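Local coordinates for protein L-Ala-D/L-Glu epimerase, a muconate lactonizing enzyme (PDB 3FCP) that belongs to the muconate lactonizing enzyme group of the enolase superfamily and binds magnesium in its barrel-type C-terminal domain, at residues N282-L287 and H315-L320. Sequence-based numbering, arbitrary orientation.
Sequences NSVLAL and HAWSTL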
ATOM      1  N   ASN A 282      36.425   1.435  -0.533  1.00 22.47           N
ATOM      2  CA  ASN A 282      35.817   0.554  -1.533  1.00 21.53           C
ATOM      3  C   ASN A 282      34.399   0.171  -1.123  1.00 20.62           C
ATOM      4  O   ASN A 282      33.469   0.196  -1.940  1.00 19.89           O
ATOM      5  CB  ASN A 282      36.651  -0.720  -1.738  1.00 20.99           C
ATOM      6  CG  ASN A 282      36.110  -1.593  -2.868  1.00 23.44           C
ATOM      7  OD1 ASN A 282      35.891  -2.794  -2.694  1.00 27.46           O
ATOM      8  ND2 ASN A 282      35.896  -0.992  -4.030  1.00 20.80           N
ATOM      9  N   SER A 283      34.232  -0.180   0.149  1.00 22.09           N
ATOM     10  CA  SER A 283      32.921  -0.574   0.665  1.00 22.04           C
ATOM     11  C   SER A 283      31.860   0.508   0.480  1.00 20.67           C
ATOM     12  O   SER A 283      30.700   0.207   0.193  1.00 20.20           O
ATOM     13  CB  SER A 283      33.021  -0.933   2.151  1.00 22.69           C
ATOM     14  OG  SER A 283      33.783  -2.114   2.334  1.00 23.49           O
ATOM     15  N   VAL A 284      32.250   1.768   0.631  1.00 20.34           N
ATOM     16  CA  VAL A 284      31.286   2.852   0.483  1.00 20.01           C
ATOM     17  C   VAL A 284      30.745   2.962  -0.947  1.00 20.22           C
ATOM     18  O   VAL A 284      29.647   3.480  -1.160  1.00 17.40           O
ATOM     19  CB  VAL A 284      31.902   4.219   0.904  1.00 21.86           C
ATOM     20  CG1 VAL A 284      32.902   4.693  -0.139  1.00 19.64           C
ATOM     21  CG2 VAL A 284      30.786   5.252   1.113  1.00 20.06           C
ATOM     22  N   LEU A 285      31.505   2.464  -1.922  1.00 19.82           N
ATOM     23  CA  LEU A 285      31.081   2.519  -3.319  1.00 20.43           C
ATOM     24  C   LEU A 285      29.822   1.700  -3.609  1.00 21.76           C
ATOM     25  O   LEU A 285      29.064   2.035  -4.525  1.00 19.23           O
ATOM     26  CB  LEU A 285      32.222   2.069  -4.244  1.00 20.97           C
ATOM     27  CG  LEU A 285      33.484   2.932  -4.150  1.00 22.45           C
ATOM     28  CD1 LEU A 285      34.567   2.375  -5.068  1.00 25.19           C
ATOM     29  CD2 LEU A 285      33.149   4.367  -4.537  1.00 25.03           C
ATOM     30  N   ALA A 286      29.593   0.632  -2.841  1.00 20.45           N
ATOM     31  CA  ALA A 286      28.388  -0.179  -3.048  1.00 22.40           C
ATOM     32  C   ALA A 286      27.164   0.669  -2.680  1.00 22.24           C
ATOM     33  O   ALA A 286      26.148   0.661  -3.375  1.00 21.21           O
ATOM     34  CB  ALA A 286      28.435  -1.448  -2.185  1.00 20.35           C
ATOM     35  N   LEU A 287      27.273   1.406  -1.580  1.00 22.71           N
ATOM     36  CA  LEU A 287      26.190   2.274  -1.128  1.00 21.51           C
ATOM     37  C   LEU A 287      25.962   3.338  -2.204  1.00 19.64           C
ATOM     38  O   LEU A 287      24.824   3.669  -2.544  1.00 19.06           O
ATOM     39  CB  LEU A 287      26.582   2.965   0.181  1.00 21.40           C
ATOM     40  CG  LEU A 287      25.527   3.407   1.200  1.00 26.10           C
ATOM     41  CD1 LEU A 287      26.055   4.639   1.914  1.00 23.36           C
ATOM     42  CD2 LEU A 287      24.173   3.680   0.554  1.00 22.88           C
ATOM     43  N   HIS A 315      39.704   9.962  -2.418  1.00 22.17           N
ATOM     44  CA  HIS A 315      39.996   9.060  -3.531  1.00 22.09           C
ATOM     45  C   HIS A 315      38.710   8.377  -4.000  1.00 21.41           C
ATOM     46  O   HIS A 315      38.503   8.190  -5.199  1.00 19.99           O
ATOM     47  CB  HIS A 315      41.036   8.018  -3.122  1.00 20.53           C
ATOM     48  CG  HIS A 315      42.449   8.503  -3.240  1.00 21.05           C
ATOM     49  ND1 HIS A 315      43.068   8.704  -4.455  1.00 22.46           N
ATOM     50  CD2 HIS A 315      43.353   8.854  -2.296  1.00 20.95           C
ATOM     51  CE1 HIS A 315      44.292   9.156  -4.255  1.00 20.56           C
ATOM     52  NE2 HIS A 315      44.491   9.256  -2.953  1.00 20.71           N
ATOM     53  N   ALA A 316      37.855   8.014  -3.044  1.00 20.74           N
ATOM     54  CA  ALA A 316      36.574   7.380  -3.347  1.00 22.29           C
ATOM     55  C   ALA A 316      35.612   8.398  -3.967  1.00 21.73           C
ATOM     56  O   ALA A 316      34.975   8.124  -4.987  1.00 22.12           O
ATOM     57  CB  ALA A 316      35.965   6.784  -2.072  1.00 21.37           C
ATOM     58  N   TRP A 317      35.520   9.579  -3.359  1.00 23.26           N
ATOM     59  CA  TRP A 317      34.631  10.630  -3.857  1.00 23.03           C
ATOM     60  C   TRP A 317      34.961  11.039  -5.295  1.00 23.10           C
ATOM     61  O   TRP A 317      34.066  11.390  -6.069  1.00 21.91           O
ATOM     62  CB  TRP A 317      34.712  11.881  -2.969  1.00 22.71           C
ATOM     63  CG  TRP A 317      34.321  11.721  -1.508  1.00 22.04           C
ATOM     64  CD1 TRP A 317      34.559  12.624  -0.501  1.00 20.63           C
ATOM     65  CD2 TRP A 317      33.666  10.601  -0.890  1.00 20.09           C
ATOM     66  NE1 TRP A 317      34.096  12.138   0.695  1.00 22.19           N
ATOM     67  CE2 TRP A 317      33.547  10.897   0.488  1.00 21.53           C
ATOM     68  CE3 TRP A 317      33.171   9.375  -1.366  1.00 20.64           C
ATOM     69  CZ2 TRP A 317      32.956  10.010   1.401  1.00 21.23           C
ATOM     70  CZ3 TRP A 317      32.585   8.492  -0.460  1.00 19.54           C
ATOM     71  CH2 TRP A 317      32.484   8.815   0.911  1.00 21.88           C
ATOM     72  N   SER A 318      36.243  10.990  -5.650  1.00 23.40           N
ATOM     73  CA  SER A 318      36.693  11.379  -6.987  1.00 22.82           C
ATOM     74  C   SER A 318      36.131  10.514  -8.103  1.00 22.12           C
ATOM     75  O   SER A 318      36.036  10.947  -9.251  1.00 22.47           O
ATOM     76  CB  SER A 318      38.224  11.338  -7.072  1.00 23.15           C
ATOM     77  OG  SER A 318      38.701  10.006  -7.197  1.00 22.14           O
ATOM     78  N   THR A 319      35.767   9.284  -7.776  1.00 21.56           N
ATOM     79  CA  THR A 319      35.247   8.381  -8.791  1.00 21.73           C
ATOM     80  C   THR A 319      33.747   8.536  -9.009  1.00 23.58           C
ATOM     81  O   THR A 319      33.183   7.878  -9.884  1.00 23.35           O
ATOM     82  CB  THR A 319      35.478   6.924  -8.400  1.00 20.16           C
ATOM     83  OG1 THR A 319      34.610   6.597  -7.307  1.00 19.03           O
ATOM     84  CG2 THR A 319      36.932   6.702  -7.979  1.00 19.27           C
ATOM     85  N   LEU A 320      33.106   9.414  -8.242  1.00 22.69           N
ATOM     86  CA  LEU A 320      31.653   9.571  -8.332  1.00 23.54           C
ATOM     87  C   LEU A 320      31.147  10.973  -8.622  1.00 22.92           C
ATOM     88  O   LEU A 320      31.815  11.956  -8.321  1.00 24.13           O
ATOM     89  CB  LEU A 320      31.013   9.133  -7.007  1.00 21.73           C
ATOM     90  CG  LEU A 320      31.350   7.755  -6.441  1.00 22.98           C
ATOM     91  CD1 LEU A 320      31.034   7.716  -4.942  1.00 21.96           C
ATOM     92  CD2 LEU A 320      30.570   6.703  -7.210  1.00 21.80           C
TER
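V284 and L285, near the start of helix 283-294, meet the last residues of helix 307-317 and the type I turn W317 to L320 through adjoining contacts that share A316. The two methyls of V284 meet the six-membered part of the W317 indole, the side chains crossing at about a right angle. CG2 lies in the ring plane at the edge, 4.0 Å from W317 CH2, while CG1 comes in obliquely, 3.8 Å from CZ3. With CG1 set between the backbone N and the carbonyl carbon (chi1 73°), that methyl also approaches A316 CB at 4.2 Å. L273 of strand 270-273 touches both V284 and W317, joining the two helices to the barrel wall.

L285 works with one methyl. Its CD2 lies 4.2 Å from A316 O, 4.0 Å from L320 CD1 and 3.8 Å from T319 OG1, the threonine side chain running across that of the leucine. This hydroxyl donates to A316 O (OG1 to O 2.8 Å), in the carbonyl plane, and the same oxygen accepts T319 N. L320 also touches A288 and R289, further along helix 283-294. The chemistry is thus one of dispersion and apolar burial between a helix and the end and following turn of another; the threonine oxygen, already hydrogen-bonded to A316 O, makes only a van der Waals contact with the leucine methyl.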